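Local atomic coordinates of aminotransferase (Bacillus subtilis, PDB entry 6L1O), a protein that is a pyridoxal-phosphate-dependent class I aminotransferase belonging to the pathway that makes the dipeptide antibiotic bacilysin. Residues Met145-Glu150 / Tyr175-Thr180; Lys169-Asn174 / Ala190-Phe195. All blocks are in the same frame, centred on the assembly; numbering follows the deposited sequence.

Interaction 1. Residues Met145-Glu150 / Tyr175-Thr180; sequences MPLYEE and YPNNPT. With PLP (pyridoxal-5'-phosphate), chain E.
The phenol of Y175 meets L147 at its hydroxyl end, not over the ring: both leucine methyls press on the oxygen, CD1 at 3.6 Å and CD2 at 3.7 Å from Y175 OH. The two side chains reach toward each other, and the branched leucine end can straddle a single atom. P155 and A184 also touch Y175. Its buried hydroxyl is hydrogen-bonded to the backbone oxygen of Y153, which a tyrosine can do while its ring packs as an apolar group.

L147 CD1 also lies 4.2 Å from N177 ND2, at the nitrogen side of a flat amide. N177 OD1 takes the backbone N of T180 at 3.0 Å, tilted only 18° from the carbonyl plane, in an Asx motif, while T180 OG1, 2.7 Å from N177 OD1, stands above that plane. With ND2 bonded to the N174 carbonyl, the amide is fixed at both ends. N178 projects toward the cofactor, its CG anti to the backbone N (chi1 178°); its ND2 donates to PLP O3 at 2.8 Å, and its OD1 bonds R367. Cis peptides before P176 and P179 shape this loop, whose Asn-Pro-Thr sequence is familiar in class I aminotransferases.

L147 continues the chain from M145 and P146 of the edge strand, beside strand 120-125. The 175-180 loop leads from strand 168-174 toward helix 186-199, and W327 of strand 325-329 packs on P179 and T180.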
ATOM      1  N   MET B 145       7.791  -6.348  26.556  1.00 24.69           N
ATOM      2  CA  MET B 145       7.934  -7.695  27.067  1.00 20.57           C
ATOM      3  C   MET B 145       9.379  -8.122  26.845  1.00 22.62           C
ATOM      4  O   MET B 145       9.784  -8.342  25.723  1.00 20.46           O
ATOM      5  CB  MET B 145       6.992  -8.673  26.401  1.00 23.04           C
ATOM      6  CG  MET B 145       5.517  -8.281  26.372  1.00 22.00           C
ATOM      7  SD  MET B 145       4.558  -9.603  25.593  1.00 26.33           S
ATOM      8  CE  MET B 145       5.084  -9.373  23.891  1.00 24.42           C
ATOM      9  N   PRO B 146      10.182  -8.212  27.928  1.00 24.51           N
ATOM     10  CA  PRO B 146      11.598  -8.500  27.730  1.00 22.54           C
ATOM     11  C   PRO B 146      11.861  -9.964  27.338  1.00 21.89           C
ATOM     12  O   PRO B 146      11.243 -10.907  27.865  1.00 21.92           O
ATOM     13  CB  PRO B 146      12.213  -8.150  29.078  1.00 25.48           C
ATOM     14  CG  PRO B 146      11.132  -8.292  30.043  1.00 28.93           C
ATOM     15  CD  PRO B 146       9.886  -7.856  29.338  1.00 29.08           C
ATOM     16  N   LEU B 147      12.713 -10.152  26.353  1.00 20.85           N
ATOM     17  CA  LEU B 147      13.103 -11.512  25.933  1.00 19.29           C
ATOM     18  C   LEU B 147      14.516 -11.744  26.434  1.00 20.49           C
ATOM     19  O   LEU B 147      15.471 -11.090  25.984  1.00 18.08           O
ATOM     20  CB  LEU B 147      13.003 -11.674  24.414  1.00 19.34           C
ATOM     21  CG  LEU B 147      11.757 -11.195  23.681  1.00 19.20           C
ATOM     22  CD1 LEU B 147      11.830 -11.500  22.187  1.00 17.74           C
ATOM     23  CD2 LEU B 147      10.491 -11.745  24.308  1.00 21.03           C
ATOM     24  N   TYR B 148      14.664 -12.660  27.395  1.00 19.48           N
ATOM     25  CA  TYR B 148      15.967 -12.961  27.925  1.00 22.82           C
ATOM     26  C   TYR B 148      16.456 -14.318  27.415  1.00 21.67           C
ATOM     27  O   TYR B 148      15.644 -15.267  27.280  1.00 21.31           O
ATOM     28  CB  TYR B 148      15.918 -12.966  29.468  1.00 24.32           C
ATOM     29  CG  TYR B 148      15.534 -11.640  30.053  1.00 23.11           C
ATOM     30  CD1 TYR B 148      16.347 -10.526  29.873  1.00 25.74           C
ATOM     31  CD2 TYR B 148      14.398 -11.504  30.805  1.00 26.77           C
ATOM     32  CE1 TYR B 148      16.008  -9.289  30.418  1.00 27.47           C
ATOM     33  CE2 TYR B 148      14.048 -10.281  31.376  1.00 27.50           C
ATOM     34  CZ  TYR B 148      14.864  -9.186  31.184  1.00 28.49           C
ATOM     35  OH  TYR B 148      14.507  -7.970  31.702  1.00 32.34           O
ATOM     36  N   GLU B 149      17.760 -14.424  27.196  1.00 22.59           N
ATOM     37  CA  GLU B 149      18.374 -15.679  26.740  1.00 26.07           C
ATOM     38  C   GLU B 149      18.051 -16.857  27.680  1.00 25.96           C
ATOM     39  O   GLU B 149      17.809 -17.983  27.230  1.00 26.92           O
ATOM     40  CB  GLU B 149      19.875 -15.539  26.642  1.00 28.43           C
ATOM     41  CG  GLU B 149      20.582 -16.830  26.203  1.00 31.41           C
ATOM     42  CD  GLU B 149      22.009 -16.598  25.755  1.00 41.10           C
ATOM     43  OE1 GLU B 149      22.571 -15.536  26.097  1.00 46.29           O
ATOM     44  OE2 GLU B 149      22.578 -17.484  25.071  1.00 49.39           O
ATOM     45  N   GLU B 150      17.996 -16.568  28.980  1.00 28.04           N
ATOM     46  CA  GLU B 150      17.656 -17.579  29.997  1.00 29.81           C
ATOM     47  C   GLU B 150      16.283 -18.189  29.762  1.00 25.60           C
ATOM     48  O   GLU B 150      16.047 -19.352  30.080  1.00 27.55           O
ATOM     49  CB  GLU B 150      17.715 -16.937  31.391  1.00 34.71           C
ATOM     50  CG  GLU B 150      19.105 -16.528  31.841  1.00 38.06           C
ATOM     51  CD  GLU B 150      19.525 -15.093  31.481  1.00 49.47           C
ATOM     52  OE1 GLU B 150      19.013 -14.469  30.477  1.00 42.01           O
ATOM     53  OE2 GLU B 150      20.415 -14.602  32.211  1.00 46.94           O
ATOM     54  N   TYR B 175       8.233 -15.450  15.902  1.00 15.44           N
ATOM     55  CA  TYR B 175       9.067 -16.683  15.919  1.00 17.88           C
ATOM     56  C   TYR B 175       8.916 -17.480  14.637  1.00 15.90           C
ATOM     57  O   TYR B 175       7.805 -17.703  14.178  1.00 16.44           O
ATOM     58  CB  TYR B 175       8.816 -17.555  17.178  1.00 17.23           C
ATOM     59  CG  TYR B 175       9.052 -16.757  18.466  1.00 18.13           C
ATOM     60  CD1 TYR B 175      10.319 -16.639  19.008  1.00 16.30           C
ATOM     61  CD2 TYR B 175       8.029 -16.053  19.062  1.00 18.64           C
ATOM     62  CE1 TYR B 175      10.536 -15.888  20.103  1.00 17.23           C
ATOM     63  CE2 TYR B 175       8.256 -15.272  20.174  1.00 19.17           C
ATOM     64  CZ  TYR B 175       9.505 -15.181  20.687  1.00 17.70           C
ATOM     65  OH  TYR B 175       9.739 -14.378  21.788  1.00 18.09           O
ATOM     66  N   PRO B 176      10.030 -17.923  14.040  1.00 18.58           N
ATOM     67  CA  PRO B 176      11.451 -17.707  14.379  1.00 15.28           C
ATOM     68  C   PRO B 176      11.783 -16.274  14.442  1.00 13.82           C
ATOM     69  O   PRO B 176      11.270 -15.502  13.643  1.00 13.95           O
ATOM     70  CB  PRO B 176      12.202 -18.446  13.240  1.00 16.55           C
ATOM     71  CG  PRO B 176      11.225 -19.420  12.746  1.00 17.65           C
ATOM     72  CD  PRO B 176       9.910 -18.685  12.792  1.00 16.52           C
ATOM     73  N   ASN B 177      12.617 -15.872  15.414  1.00 14.98           N
ATOM     74  CA  ASN B 177      12.723 -14.464  15.858  1.00 13.56           C
ATOM     75  C   ASN B 177      13.840 -13.624  15.224  1.00 13.61           C
ATOM     76  O   ASN B 177      14.971 -14.052  15.076  1.00 15.73           O
ATOM     77  CB  ASN B 177      12.911 -14.466  17.366  1.00 14.52           C
ATOM     78  CG  ASN B 177      12.996 -13.098  17.967  1.00 12.78           C
ATOM     79  OD1 ASN B 177      14.076 -12.591  18.228  1.00 14.66           O
ATOM     80  ND2 ASN B 177      11.878 -12.469  18.136  1.00 14.90           N
ATOM     81  N   ASN B 178      13.477 -12.417  14.859  1.00 14.77           N
ATOM     82  CA  ASN B 178      14.378 -11.373  14.422  1.00 14.15           C
ATOM     83  C   ASN B 178      14.468 -10.425  15.619  1.00 13.73           C
ATOM     84  O   ASN B 178      13.503  -9.813  15.967  1.00 13.92           O
ATOM     85  CB  ASN B 178      13.792 -10.656  13.211  1.00 13.53           C
ATOM     86  CG  ASN B 178      14.645  -9.503  12.722  1.00 16.29           C
ATOM     87  OD1 ASN B 178      15.710  -9.193  13.265  1.00 14.92           O
ATOM     88  ND2 ASN B 178      14.138  -8.803  11.698  1.00 18.00           N
ATOM     89  N   PRO B 179      15.649 -10.289  16.233  1.00 14.69           N
ATOM     90  CA  PRO B 179      16.958 -10.658  15.738  1.00 15.94           C
ATOM     91  C   PRO B 179      17.626 -11.872  16.372  1.00 14.92           C
ATOM     92  O   PRO B 179      18.750 -12.100  16.035  1.00 14.90           O
ATOM     93  CB  PRO B 179      17.750  -9.408  16.087  1.00 14.51           C
ATOM     94  CG  PRO B 179      17.263  -9.137  17.471  1.00 14.95           C
ATOM     95  CD  PRO B 179      15.780  -9.391  17.415  1.00 15.91           C
ATOM     96  N   THR B 180      16.961 -12.609  17.282  1.00 14.84           N
ATOM     97  CA  THR B 180      17.685 -13.503  18.140  1.00 15.17           C
ATOM     98  C   THR B 180      17.919 -14.866  17.527  1.00 16.48           C
ATOM     99  O   THR B 180      18.808 -15.535  17.955  1.00 16.42           O
ATOM    100  CB  THR B 180      17.037 -13.726  19.514  1.00 14.82           C
ATOM    101  OG1 THR B 180      15.753 -14.337  19.377  1.00 14.35           O
ATOM    102  CG2 THR B 180      16.972 -12.453  20.327  1.00 15.92           C
TER
HETATM  103  N1  PLP E 401       8.702  -9.185  10.101  1.00 19.85           N
HETATM  104  C2  PLP E 401      10.007  -9.306  10.404  1.00 19.71           C
HETATM  105  C2A PLP E 401      10.470  -9.473  11.822  1.00 19.38           C
HETATM  106  C3  PLP E 401      11.009  -9.163   9.374  1.00 20.79           C
HETATM  107  O3  PLP E 401      12.327  -9.224   9.600  1.00 20.76           O
HETATM  108  C4  PLP E 401      10.520  -9.017   8.050  1.00 26.00           C
HETATM  109  C4A PLP E 401      11.563  -8.511   7.086  1.00 34.09           C
HETATM  110  C5  PLP E 401       9.090  -8.908   7.796  1.00 24.32           C
HETATM  111  C6  PLP E 401       8.225  -9.038   8.872  1.00 22.51           C
HETATM  112  C5A PLP E 401       8.514  -8.826   6.414  1.00 22.73           C
HETATM  113  O4P PLP E 401       8.810  -7.707   5.698  1.00 20.62           O
HETATM  114  P   PLP E 401       8.032  -7.422   4.289  1.00 16.73           P
HETATM  115  O1P PLP E 401       7.475  -6.052   4.445  1.00 14.39           O
HETATM  116  O2P PLP E 401       7.018  -8.506   3.989  1.00 16.02           O
HETATM  117  O3P PLP E 401       9.125  -7.480   3.259  1.00 16.38           O

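Interaction 2. Residues Lys169-Asn174 / Ala190-Phe195; sequences KLMFLN and AKAAAF. With PLP (pyridoxal-5'-phosphate), chain E.
Within the beta-alpha-beta unit of strand 168-174, helix 186-199 and strand 202-206, A192 on the helix faces M171 and L173 on the first strand. The A192 methyl is 3.9 Å from L173 CD1 and 4.4 Å from M171 CE, so one small side chain meets two long ones. Alanine suits this place because the backbones come close, with the CA atoms of L173 and A192 9.1 Å apart, and the strand residues supply the reach. M171 leaves the strand extended through chi1 and chi2, then turns at the sulfur (chi3 68°), so that CE still carries on toward the helix, a bend its unbranched chain allows. L173 makes the closer but smaller contact through CD1, and it also touches L203 of the neighbouring strand. F157 from a loop also packs on M171 and A192.

Beyond L173, N174 faces the cofactor. The ring methyl C2A of PLP lies 3.6 Å from N174 OD1, over one face of the amide and offset so that OD1 is its nearest atom. Both amide atoms are engaged elsewhere: ND2 with the carbonyl of D206 and OD1 with the backbone N of N178, which should hold the group's rotation. A helix packed by apolar side chains on the parallel part of a mixed seven-stranded sheet, with PLP bound beside the strand ends, fits the large domain of fold-type I PLP enzymes.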
ATOM      1  N   LYS B 169      -4.395  -3.884  24.362  1.00 25.82           N
ATOM      2  CA  LYS B 169      -5.316  -4.389  23.329  1.00 23.38           C
ATOM      3  C   LYS B 169      -4.680  -5.182  22.206  1.00 21.64           C
ATOM      4  O   LYS B 169      -5.375  -5.869  21.468  1.00 22.81           O
ATOM      5  CB  LYS B 169      -6.115  -3.254  22.774  1.00 26.61           C
ATOM      6  CG  LYS B 169      -6.989  -2.552  23.798  1.00 31.95           C
ATOM      7  CD  LYS B 169      -7.971  -3.472  24.550  1.00 39.52           C
ATOM      8  CE  LYS B 169      -9.035  -4.085  23.615  1.00 44.33           C
ATOM      9  NZ  LYS B 169      -9.439  -5.483  24.030  1.00 47.32           N
ATOM     10  N   LEU B 170      -3.358  -5.163  22.136  1.00 20.32           N
ATOM     11  CA  LEU B 170      -2.644  -5.860  21.081  1.00 20.54           C
ATOM     12  C   LEU B 170      -1.279  -6.282  21.564  1.00 19.40           C
ATOM     13  O   LEU B 170      -0.605  -5.544  22.266  1.00 19.77           O
ATOM     14  CB  LEU B 170      -2.507  -4.974  19.878  1.00 20.39           C
ATOM     15  CG  LEU B 170      -1.895  -5.668  18.632  1.00 24.59           C
ATOM     16  CD1 LEU B 170      -2.783  -5.567  17.416  1.00 26.22           C
ATOM     17  CD2 LEU B 170      -0.556  -5.091  18.351  1.00 24.71           C
ATOM     18  N   MET B 171      -0.888  -7.486  21.173  1.00 18.89           N
ATOM     19  CA  MET B 171       0.421  -7.978  21.398  1.00 18.95           C
ATOM     20  C   MET B 171       1.072  -8.478  20.081  1.00 17.71           C
ATOM     21  O   MET B 171       0.442  -9.165  19.334  1.00 17.11           O
ATOM     22  CB  MET B 171       0.336  -9.158  22.374  1.00 19.27           C
ATOM     23  CG  MET B 171       1.707  -9.855  22.587  1.00 22.74           C
ATOM     24  SD  MET B 171       1.674 -11.178  23.798  1.00 29.12           S
ATOM     25  CE  MET B 171       0.713 -12.418  23.092  1.00 28.58           C
ATOM     26  N   PHE B 172       2.347  -8.188  19.912  1.00 17.29           N
ATOM     27  CA  PHE B 172       3.191  -8.792  18.851  1.00 17.83           C
ATOM     28  C   PHE B 172       4.075  -9.904  19.353  1.00 16.05           C
ATOM     29  O   PHE B 172       4.737  -9.773  20.395  1.00 16.24           O
ATOM     30  CB  PHE B 172       4.097  -7.713  18.222  1.00 18.83           C
ATOM     31  CG  PHE B 172       3.362  -6.742  17.349  1.00 21.92           C
ATOM     32  CD1 PHE B 172       2.708  -7.180  16.209  1.00 24.14           C
ATOM     33  CD2 PHE B 172       3.382  -5.396  17.637  1.00 24.12           C
ATOM     34  CE1 PHE B 172       2.010  -6.277  15.390  1.00 26.95           C
ATOM     35  CE2 PHE B 172       2.731  -4.485  16.815  1.00 26.77           C
ATOM     36  CZ  PHE B 172       2.065  -4.922  15.692  1.00 28.11           C
ATOM     37  N   LEU B 173       4.146 -10.996  18.596  1.00 15.75           N
ATOM     38  CA  LEU B 173       5.132 -11.997  18.804  1.00 17.90           C
ATOM     39  C   LEU B 173       5.764 -12.350  17.429  1.00 17.64           C
ATOM     40  O   LEU B 173       5.110 -12.240  16.418  1.00 14.41           O
ATOM     41  CB  LEU B 173       4.484 -13.240  19.433  1.00 21.00           C
ATOM     42  CG  LEU B 173       3.808 -13.062  20.796  1.00 21.52           C
ATOM     43  CD1 LEU B 173       2.987 -14.314  21.108  1.00 25.60           C
ATOM     44  CD2 LEU B 173       4.834 -12.786  21.847  1.00 20.28           C
ATOM     45  N   ASN B 174       7.002 -12.808  17.428  1.00 15.82           N
ATOM     46  CA  ASN B 174       7.732 -13.082  16.217  1.00 14.54           C
ATOM     47  C   ASN B 174       8.659 -14.287  16.362  1.00 14.27           C
ATOM     48  O   ASN B 174       9.758 -14.147  16.887  1.00 15.63           O
ATOM     49  CB  ASN B 174       8.520 -11.824  15.853  1.00 13.89           C
ATOM     50  CG  ASN B 174       9.457 -12.004  14.703  1.00 16.05           C
ATOM     51  OD1 ASN B 174      10.574 -11.545  14.746  1.00 14.41           O
ATOM     52  ND2 ASN B 174       9.013 -12.683  13.663  1.00 16.28           N
ATOM     53  N   ALA B 190       0.108 -21.961  22.597  1.00 27.39           N
ATOM     54  CA  ALA B 190      -1.132 -22.257  23.317  1.00 29.63           C
ATOM     55  C   ALA B 190      -1.250 -21.384  24.551  1.00 26.50           C
ATOM     56  O   ALA B 190      -2.316 -20.883  24.862  1.00 28.23           O
ATOM     57  CB  ALA B 190      -1.191 -23.739  23.694  1.00 27.23           C
ATOM     58  N   LYS B 191      -0.127 -21.210  25.215  1.00 24.38           N
ATOM     59  CA  LYS B 191      -0.003 -20.396  26.395  1.00 27.66           C
ATOM     60  C   LYS B 191      -0.286 -18.930  26.098  1.00 28.02           C
ATOM     61  O   LYS B 191      -1.062 -18.276  26.767  1.00 27.71           O
ATOM     62  CB  LYS B 191       1.422 -20.576  26.918  1.00 30.41           C
ATOM     63  CG  LYS B 191       1.660 -20.298  28.361  1.00 35.22           C
ATOM     64  CD  LYS B 191       2.961 -20.954  28.777  1.00 36.98           C
ATOM     65  CE  LYS B 191       3.465 -20.505  30.135  1.00 44.07           C
ATOM     66  NZ  LYS B 191       4.666 -21.331  30.506  1.00 44.79           N
ATOM     67  N   ALA B 192       0.375 -18.423  25.063  1.00 26.94           N
ATOM     68  CA  ALA B 192       0.149 -17.081  24.551  1.00 23.05           C
ATOM     69  C   ALA B 192      -1.338 -16.839  24.244  1.00 21.90           C
ATOM     70  O   ALA B 192      -1.849 -15.795  24.573  1.00 22.11           O
ATOM     71  CB  ALA B 192       1.000 -16.844  23.301  1.00 21.00           C
ATOM     72  N   ALA B 193      -1.983 -17.795  23.582  1.00 22.51           N
ATOM     73  CA  ALA B 193      -3.343 -17.639  23.176  1.00 25.43           C
ATOM     74  C   ALA B 193      -4.291 -17.664  24.394  1.00 27.64           C
ATOM     75  O   ALA B 193      -5.290 -16.924  24.446  1.00 25.46           O
ATOM     76  CB  ALA B 193      -3.744 -18.691  22.168  1.00 28.42           C
ATOM     77  N   ALA B 194      -3.966 -18.524  25.346  1.00 27.54           N
ATOM     78  CA  ALA B 194      -4.681 -18.580  26.625  1.00 31.40           C
ATOM     79  C   ALA B 194      -4.587 -17.265  27.386  1.00 29.93           C
ATOM     80  O   ALA B 194      -5.596 -16.741  27.853  1.00 29.03           O
ATOM     81  CB  ALA B 194      -4.144 -19.727  27.484  1.00 35.17           C
ATOM     82  N   PHE B 195      -3.382 -16.704  27.450  1.00 26.66           N
ATOM     83  CA  PHE B 195      -3.167 -15.423  28.090  1.00 27.34           C
ATOM     84  C   PHE B 195      -3.945 -14.252  27.420  1.00 28.69           C
ATOM     85  O   PHE B 195      -4.527 -13.402  28.078  1.00 24.19           O
ATOM     86  CB  PHE B 195      -1.669 -15.118  28.116  1.00 25.47           C
ATOM     87  CG  PHE B 195      -1.306 -13.926  28.923  1.00 29.10           C
ATOM     88  CD1 PHE B 195      -1.164 -14.036  30.320  1.00 31.91           C
ATOM     89  CD2 PHE B 195      -1.113 -12.668  28.311  1.00 29.98           C
ATOM     90  CE1 PHE B 195      -0.797 -12.925  31.072  1.00 34.03           C
ATOM     91  CE2 PHE B 195      -0.776 -11.553  29.062  1.00 32.14           C
ATOM     92  CZ  PHE B 195      -0.625 -11.688  30.451  1.00 33.93           C
TER
HETATM   93  N1  PLP E 401       8.702  -9.185  10.101  1.00 19.85           N
HETATM   94  C2  PLP E 401      10.007  -9.306  10.404  1.00 19.71           C
HETATM   95  C2A PLP E 401      10.470  -9.473  11.822  1.00 19.38           C
HETATM   96  C3  PLP E 401      11.009  -9.163   9.374  1.00 20.79           C
HETATM   97  O3  PLP E 401      12.327  -9.224   9.600  1.00 20.76           O
HETATM   98  C4  PLP E 401      10.520  -9.017   8.050  1.00 26.00           C
HETATM   99  C4A PLP E 401      11.563  -8.511   7.086  1.00 34.09           C
HETATM  100  C5  PLP E 401       9.090  -8.908   7.796  1.00 24.32           C
HETATM  101  C6  PLP E 401       8.225  -9.038   8.872  1.00 22.51           C
HETATM  102  C5A PLP E 401       8.514  -8.826   6.414  1.00 22.73           C
HETATM  103  O4P PLP E 401       8.810  -7.707   5.698  1.00 20.62           O
HETATM  104  P   PLP E 401       8.032  -7.422   4.289  1.00 16.73           P
HETATM  105  O1P PLP E 401       7.475  -6.052   4.445  1.00 14.39           O
HETATM  106  O2P PLP E 401       7.018  -8.506   3.989  1.00 16.02           O
HETATM  107  O3P PLP E 401       9.125  -7.480   3.259  1.00 16.38           O

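From the N terminus, the chain first runs along strand 141-146 into 145-150, then returns through strand 168-174, the first half of interaction 2. The next residues, 175-180, close the loop of interaction 1 back onto L147, and helix 186-199 then closes that of interaction 2. The segments therefore alternate and the two loops cross. They also meet directly: M145 CE packs 3.7 Å from M171 CG and 4.0 Å from L173 CD2. Together they tie an edge strand, an interior strand and a covering helix of the mixed sheet to the 175-180 loop beside PLP, where adjoining segments supply N174 and N178 to PLP.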